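Metallo-beta-lactamase domain-containing protein (Thermotoga maritima, PDB 3H3E) binds zinc as a member of the metallo-beta-lactamase superfamily of metal-dependent hydrolases, although its substrate and exact activity remain unknown. Local coordinates at residues A92-E100 and G145-G153; V167-V176 and L189-E198. The protein carries 2 engineered substitutions. One frame throughout, in Å; residues are numbered along the deposited sequence.

Contact 1: residues A92-E100 and G145-G153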
# COMPACT_ATOMS: atom_id res chain seq x y z
N ALA A 92 -0.20 12.41 7.11
CA ALA A 92 -1.40 11.93 6.45
C ALA A 92 -2.59 12.85 6.70
O ALA A 92 -3.59 12.80 6.01
CB ALA A 92 -1.72 10.53 6.91
N LEU A 93 -2.50 13.70 7.72
CA LEU A 93 -3.61 14.58 8.08
C LEU A 93 -3.77 15.76 7.14
O LEU A 93 -4.86 16.29 7.00
CB LEU A 93 -3.44 15.10 9.51
CG LEU A 93 -3.38 14.05 10.61
CD1 LEU A 93 -3.05 14.74 11.91
CD2 LEU A 93 -4.67 13.27 10.73
N ASP A 94 -2.68 16.18 6.50
CA ASP A 94 -2.72 17.31 5.57
C ASP A 94 -3.67 16.97 4.45
O ASP A 94 -3.80 15.82 4.07
CB ASP A 94 -1.33 17.61 5.02
CG ASP A 94 -0.35 18.01 6.09
OD1 ASP A 94 -0.80 18.47 7.15
OD2 ASP A 94 0.87 17.87 5.88
N GLN A 95 -4.35 17.97 3.92
CA GLN A 95 -5.44 17.71 3.00
C GLN A 95 -4.93 17.59 1.58
O GLN A 95 -4.37 18.53 1.03
CB GLN A 95 -6.55 18.77 3.15
CG GLN A 95 -7.41 18.59 4.44
CD GLN A 95 -7.83 17.12 4.74
OE1 GLN A 95 -7.80 16.25 3.86
NE2 GLN A 95 -8.22 16.86 5.98
N LYS A 96 -5.13 16.42 1.00
CA LYS A 96 -4.51 16.08 -0.28
C LYS A 96 -5.38 16.47 -1.45
O LYS A 96 -6.59 16.25 -1.43
CB LYS A 96 -4.21 14.59 -0.34
CG LYS A 96 -3.08 14.13 0.56
CD LYS A 96 -2.56 12.78 0.08
CE LYS A 96 -1.56 12.17 1.05
NZ LYS A 96 -0.31 12.95 1.11
N TYR A 97 -4.75 17.05 -2.47
CA TYR A 97 -5.43 17.37 -3.72
C TYR A 97 -4.78 16.65 -4.88
O TYR A 97 -3.59 16.34 -4.87
CB TYR A 97 -5.45 18.87 -3.98
CG TYR A 97 -6.45 19.61 -3.13
CD1 TYR A 97 -6.19 19.88 -1.79
CD2 TYR A 97 -7.66 20.02 -3.66
CE1 TYR A 97 -7.11 20.55 -1.01
CE2 TYR A 97 -8.59 20.69 -2.89
CZ TYR A 97 -8.31 20.95 -1.57
OH TYR A 97 -9.24 21.63 -0.81
N SER A 98 -5.59 16.37 -5.89
CA SER A 98 -5.08 15.75 -7.08
C SER A 98 -5.55 16.57 -8.27
O SER A 98 -6.63 16.37 -8.79
CB SER A 98 -5.58 14.32 -7.18
OG SER A 98 -5.01 13.72 -8.32
N GLY A 99 -4.71 17.51 -8.69
CA GLY A 99 -5.16 18.55 -9.56
C GLY A 99 -5.94 19.51 -8.69
O GLY A 99 -5.46 19.94 -7.65
N GLU A 100 -7.14 19.84 -9.13
CA GLU A 100 -8.03 20.71 -8.36
C GLU A 100 -9.05 19.88 -7.58
O GLU A 100 -9.93 20.43 -6.94
CB GLU A 100 -8.75 21.67 -9.30
CG GLU A 100 -7.85 22.36 -10.30
CD GLU A 100 -8.62 23.24 -11.27
OE1 GLU A 100 -9.34 24.15 -10.79
OE2 GLU A 100 -8.51 23.02 -12.50
N GLY A 145 2.52 12.53 -11.57
CA GLY A 145 1.16 12.99 -11.37
C GLY A 145 1.05 14.46 -11.02
O GLY A 145 2.02 15.21 -11.06
N ASP A 146 -0.16 14.87 -10.65
CA ASP A 146 -0.44 16.27 -10.41
C ASP A 146 -0.89 16.48 -8.98
O ASP A 146 -1.89 17.14 -8.72
CB ASP A 146 -1.53 16.73 -11.36
CG ASP A 146 -1.44 18.19 -11.65
OD1 ASP A 146 -0.31 18.73 -11.51
OD2 ASP A 146 -2.47 18.80 -12.02
N PHE A 147 -0.13 15.93 -8.04
CA PHE A 147 -0.53 15.92 -6.65
C PHE A 147 -0.15 17.17 -5.85
O PHE A 147 0.96 17.68 -5.98
CB PHE A 147 0.01 14.66 -5.97
CG PHE A 147 -0.50 13.40 -6.58
CD1 PHE A 147 -1.84 13.05 -6.47
CD2 PHE A 147 0.34 12.55 -7.28
CE1 PHE A 147 -2.33 11.90 -7.04
CE2 PHE A 147 -0.14 11.40 -7.86
CZ PHE A 147 -1.47 11.07 -7.74
N PHE A 148 -1.08 17.66 -5.05
CA PHE A 148 -0.81 18.77 -4.16
C PHE A 148 -1.23 18.44 -2.75
O PHE A 148 -1.95 17.47 -2.51
CB PHE A 148 -1.53 20.01 -4.62
CG PHE A 148 -1.07 20.50 -5.94
CD1 PHE A 148 -0.17 21.55 -6.02
CD2 PHE A 148 -1.51 19.91 -7.10
CE1 PHE A 148 0.26 22.00 -7.23
CE2 PHE A 148 -1.07 20.36 -8.31
CZ PHE A 148 -0.19 21.40 -8.38
N VAL A 149 -0.78 19.24 -1.80
CA VAL A 149 -1.17 19.06 -0.42
C VAL A 149 -1.32 20.44 0.23
O VAL A 149 -0.70 21.40 -0.20
CB VAL A 149 -0.17 18.14 0.33
CG1 VAL A 149 1.12 18.86 0.61
CG2 VAL A 149 -0.78 17.64 1.62
N GLU A 150 -2.19 20.55 1.22
CA GLU A 150 -2.47 21.83 1.84
C GLU A 150 -2.29 21.72 3.34
O GLU A 150 -3.01 20.98 4.00
CB GLU A 150 -3.90 22.30 1.53
CG GLU A 150 -4.12 22.77 0.09
CD GLU A 150 -5.34 23.67 -0.06
OE1 GLU A 150 -6.11 23.79 0.92
OE2 GLU A 150 -5.52 24.26 -1.15
N ARG A 151 -1.32 22.46 3.85
CA ARG A 151 -1.10 22.54 5.29
C ARG A 151 -1.33 23.98 5.74
O ARG A 151 -0.52 24.87 5.45
CB ARG A 151 0.32 22.07 5.63
CG ARG A 151 0.59 21.91 7.13
CD ARG A 151 1.88 21.15 7.38
NE ARG A 151 2.44 21.44 8.70
CZ ARG A 151 3.36 22.38 8.93
NH1 ARG A 151 3.82 23.12 7.94
NH2 ARG A 151 3.80 22.58 10.17
N ASN A 152 -2.46 24.21 6.41
CA ASN A 152 -2.84 25.53 6.91
C ASN A 152 -3.48 26.46 5.87
O ASN A 152 -3.62 27.66 6.10
CB ASN A 152 -1.64 26.24 7.57
CG ASN A 152 -1.20 25.58 8.86
OD1 ASN A 152 -2.02 25.19 9.70
ND2 ASN A 152 0.12 25.44 9.03
N GLY A 153 -3.87 25.91 4.73
CA GLY A 153 -4.40 26.72 3.65
C GLY A 153 -3.28 27.13 2.72
O GLY A 153 -3.44 28.00 1.86
O HOH W 1 -2.87 13.31 -10.69

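Contact 2: residues V167-V176 and L189-E198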
# COMPACT_ATOMS: atom_id res chain seq x y z
N VAL A 167 6.39 -4.18 6.13
CA VAL A 167 7.32 -5.27 5.88
C VAL A 167 7.05 -6.38 6.90
O VAL A 167 7.07 -6.15 8.11
CB VAL A 167 8.78 -4.81 5.95
CG1 VAL A 167 9.73 -5.95 5.63
CG2 VAL A 167 9.00 -3.67 5.01
N VAL A 168 6.78 -7.57 6.38
CA VAL A 168 6.57 -8.74 7.20
C VAL A 168 7.76 -9.65 7.00
O VAL A 168 8.07 -10.04 5.87
CB VAL A 168 5.32 -9.52 6.77
CG1 VAL A 168 5.03 -10.66 7.75
CG2 VAL A 168 4.11 -8.58 6.62
N ARG A 169 8.44 -9.97 8.09
CA ARG A 169 9.63 -10.80 8.07
C ARG A 169 9.23 -12.27 8.23
O ARG A 169 8.68 -12.67 9.24
CB ARG A 169 10.60 -10.34 9.15
CG ARG A 169 11.92 -11.07 9.21
CD ARG A 169 12.60 -10.75 10.52
NE ARG A 169 13.56 -9.66 10.42
CZ ARG A 169 13.78 -8.77 11.38
NH1 ARG A 169 13.08 -8.84 12.51
NH2 ARG A 169 14.70 -7.81 11.22
N THR A 170 9.52 -13.03 7.18
CA THR A 170 9.10 -14.42 7.01
C THR A 170 10.36 -15.29 6.98
O THR A 170 11.45 -14.78 6.68
CB THR A 170 8.30 -14.51 5.68
OG1 THR A 170 6.91 -14.37 5.96
CG2 THR A 170 8.53 -15.80 4.92
N LYS A 171 10.25 -16.57 7.31
CA LYS A 171 11.43 -17.43 7.29
C LYS A 171 12.00 -17.54 5.86
O LYS A 171 13.18 -17.83 5.67
CB LYS A 171 11.15 -18.80 7.91
CG LYS A 171 10.32 -19.71 7.05
CD LYS A 171 10.08 -21.06 7.72
CE LYS A 171 8.94 -20.98 8.72
NZ LYS A 171 8.44 -22.34 9.09
N GLU A 172 11.14 -17.27 4.88
CA GLU A 172 11.47 -17.35 3.46
C GLU A 172 12.00 -16.03 2.89
O GLU A 172 12.39 -15.95 1.72
CB GLU A 172 10.22 -17.75 2.67
CG GLU A 172 9.56 -19.03 3.14
CD GLU A 172 10.16 -20.25 2.46
OE1 GLU A 172 10.68 -20.10 1.34
OE2 GLU A 172 10.10 -21.35 3.06
N GLY A 173 11.98 -14.98 3.71
CA GLY A 173 12.36 -13.65 3.27
C GLY A 173 11.31 -12.65 3.67
O GLY A 173 10.47 -12.92 4.52
N LEU A 174 11.34 -11.48 3.06
CA LEU A 174 10.44 -10.41 3.46
C LEU A 174 9.22 -10.37 2.56
O LEU A 174 9.31 -10.59 1.36
CB LEU A 174 11.17 -9.06 3.39
CG LEU A 174 12.41 -8.85 4.25
CD1 LEU A 174 13.04 -7.49 3.91
CD2 LEU A 174 12.07 -8.92 5.73
N VAL A 175 8.07 -10.09 3.15
CA VAL A 175 6.91 -9.76 2.34
C VAL A 175 6.60 -8.28 2.49
O VAL A 175 6.52 -7.77 3.60
CB VAL A 175 5.69 -10.61 2.68
CG1 VAL A 175 4.58 -10.33 1.69
CG2 VAL A 175 6.08 -12.11 2.65
N VAL A 176 6.47 -7.59 1.37
CA VAL A 176 6.33 -6.15 1.36
C VAL A 176 4.97 -5.79 0.82
O VAL A 176 4.58 -6.25 -0.24
CB VAL A 176 7.41 -5.49 0.48
CG1 VAL A 176 7.20 -3.99 0.41
CG2 VAL A 176 8.78 -5.82 0.98
N LEU A 189 11.85 -0.30 -2.20
CA LEU A 189 12.54 -1.58 -2.02
C LEU A 189 13.99 -1.40 -1.60
O LEU A 189 14.50 -2.12 -0.77
CB LEU A 189 12.47 -2.42 -3.29
CG LEU A 189 11.08 -2.94 -3.67
CD1 LEU A 189 11.18 -3.83 -4.88
CD2 LEU A 189 10.49 -3.71 -2.53
N LEU A 190 14.64 -0.40 -2.19
CA LEU A 190 16.00 -0.06 -1.83
C LEU A 190 16.07 0.41 -0.39
O LEU A 190 17.01 0.08 0.33
CB LEU A 190 16.53 1.03 -2.77
CG LEU A 190 16.61 0.71 -4.26
CD1 LEU A 190 16.71 1.98 -5.10
CD2 LEU A 190 17.79 -0.20 -4.52
N ASP A 191 15.09 1.19 0.05
CA ASP A 191 15.07 1.60 1.44
C ASP A 191 15.00 0.37 2.34
O ASP A 191 15.69 0.28 3.35
CB ASP A 191 13.92 2.56 1.74
CG ASP A 191 14.31 4.02 1.55
OD1 ASP A 191 15.26 4.30 0.78
OD2 ASP A 191 13.67 4.90 2.18
N ILE A 192 14.18 -0.60 1.95
CA ILE A 192 14.04 -1.86 2.68
C ILE A 192 15.36 -2.65 2.66
O ILE A 192 15.85 -3.07 3.69
CB ILE A 192 12.91 -2.67 2.07
CG1 ILE A 192 11.59 -1.94 2.31
CG2 ILE A 192 12.87 -4.04 2.66
CD1 ILE A 192 10.43 -2.58 1.65
N ALA A 193 15.92 -2.81 1.47
CA ALA A 193 17.23 -3.41 1.26
C ALA A 193 18.38 -2.86 2.14
O ALA A 193 19.31 -3.59 2.50
CB ALA A 193 17.60 -3.26 -0.19
N GLU A 194 18.32 -1.56 2.46
CA GLU A 194 19.36 -0.94 3.28
C GLU A 194 19.14 -1.16 4.77
O GLU A 194 20.03 -0.89 5.57
CB GLU A 194 19.45 0.57 3.02
CG GLU A 194 19.49 0.99 1.56
CD GLU A 194 19.57 2.51 1.39
OE1 GLU A 194 19.13 3.24 2.31
OE2 GLU A 194 20.07 2.97 0.35
N THR A 195 17.95 -1.66 5.13
CA THR A 195 17.50 -1.73 6.52
C THR A 195 17.47 -3.18 7.02
O THR A 195 17.79 -3.45 8.18
CB THR A 195 16.06 -1.16 6.65
OG1 THR A 195 16.04 0.22 6.28
CG2 THR A 195 15.55 -1.28 8.07
N PHE A 196 17.06 -4.09 6.15
CA PHE A 196 16.96 -5.50 6.50
C PHE A 196 18.03 -6.34 5.81
O PHE A 196 18.21 -6.26 4.60
CB PHE A 196 15.56 -6.03 6.16
CG PHE A 196 14.45 -5.35 6.92
CD1 PHE A 196 13.92 -5.93 8.06
CD2 PHE A 196 13.95 -4.13 6.50
CE1 PHE A 196 12.91 -5.30 8.77
CE2 PHE A 196 12.94 -3.50 7.21
CZ PHE A 196 12.42 -4.08 8.34
N ASN A 197 18.75 -7.14 6.60
CA ASN A 197 19.72 -8.08 6.06
C ASN A 197 19.04 -9.26 5.36
O ASN A 197 19.71 -10.15 4.84
CB ASN A 197 20.61 -8.61 7.19
CG ASN A 197 21.91 -9.20 6.67
OD1 ASN A 197 22.13 -9.28 5.46
ND2 ASN A 197 22.78 -9.60 7.59
N GLU A 198 17.72 -9.25 5.32
CA GLU A 198 16.93 -10.36 4.77
C GLU A 198 16.62 -10.13 3.30
O GLU A 198 16.56 -9.00 2.84
CB GLU A 198 15.61 -10.55 5.53
CG GLU A 198 15.65 -11.49 6.73
CD GLU A 198 15.88 -10.76 8.04
OE1 GLU A 198 15.75 -9.51 8.08
OE2 GLU A 198 16.21 -11.44 9.04

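Contact 1: residues A92-E100 and G145-G153
Tyr-97 and Phe-148 pair across the ladder, their side chains on the same face (Tyr-97 CB to Phe-148 CB 4.1 Å). The bond from Phe-148 N to Tyr-97 O (2.8 Å, 172° at the hydrogen) is returned by Tyr-97 N to Phe-148 O at 2.8 Å. The ladder runs on through Gln-95 with Glu-150, where the bond from Gln-95 N to Glu-150 O lengthens to 3.3 Å, and past the strand end Gly-99 N reaches Asp-146 O.

The face bearing Lys-96, Ser-98, Phe-147 and Val-149 turns inward and packs against the rest of the protein. Val-149 sends CG2 anti to its own N, against Asp-94 CB, and Ser-98 OG comes obliquely to Phe-147 CE1 at 3.5 Å. Water 1 bridges Ser-98 OG and Asp-146 N. Buried Lys-96 is held through NZ by salt bridges to Asp-158 and Asp-162, and Phe-147 meets zinc ligand His-182 edge-to-face and also contacts His-71.

On the outer face, the Tyr-97 ring meets the Glu-150 carboxylate obliquely, CE1 to CD 3.7 Å, with the two planes 35° apart. The exposed end is looser: Arg-151 is poorly ordered, and its NE lies 4.7 Å from Asp-94 OD1, opposite charges near each other but not in contact.

Strands 95-98 and 147-150 are the two central strands of a small antiparallel sheet, completed by 101-102 and 155-157, that borders the zinc site of this metallo-beta-lactamase fold.

Contact 2: residues V167-V176 and L189-E198
The Phe-196 ring carries Val-167 CG1 over one face, 4.2 Å above the plane and displaced toward the rim, and has Ile-192 O at its edge, in plane. Arg-169 brings NH2 obliquely to Phe-196 CD1 at 3.8 Å; with guanidinium and ring planes 66° apart, the two groups do not stack. The guanidinium instead offers its edge to Glu-198, where Arg-169 NE gives a weak hydrogen bond to Glu-198 OE1 (3.2 Å) within a salt bridge. A bend at chi3 of Arg-169 and another at chi2 of Glu-198 bring the charged ends together, their planes 59° apart.

Beyond the ion pair the contact is apolar and buried. Leu-174 CD1 touches both Ile-192 CG2 and Phe-196 CB, 3.7 Å from each, and Leu-174 CG lies against Glu-198 CB, the two side chains crossing at about a right angle. Ile-192 CD1 meets Val-176 tip to tip, 3.7 Å from both CG1 and CG2. The same methyl also packs on Val-167 CG2, here with the side chains sliding past each other in opposite directions. Ile-192 O accepts from both Thr-195 N and Phe-196 N, which holds the following residues close to the helix.

Residues 167-176 form a hairpin with a type I turn from Thr-170 to Gly-173. Strand 173-178, helix 185-193 and strand 200-204 form a beta-alpha-beta unit. Segments 173-176 and 189-193 run at 147°, closer to antiparallel than to perpendicular, with axes 11.2 Å apart at closest, so the helix lies along the strand; Leu-133 of strand 130-133 and Ile-200 extend its apolar bed, and Phe-131 meets the Phe-196 ring edge-to-face.

Overall arrangement
From the N terminus, the chain first builds much of one seven-stranded mixed sheet, then leaves strand 85-89 for residues 92-100. Contact 1 closes when residues 145-153 return beside them, after 44 intervening residues that include helix 107-113. Contact 2 opens only afterwards, at residue 167, and spans just 12 intervening residues before 189-198 covers the hairpin. The two loops therefore follow in series, without nesting or crossing. The centres of contacts 1 and 2 are about 31 Å apart, on opposite sides of the chain's centre; their nearest atoms are about 16 Å apart. Contact 1 joins strands of the small peripheral sheet beside the zinc; contact 2 fastens a helix to the second seven-stranded sheet.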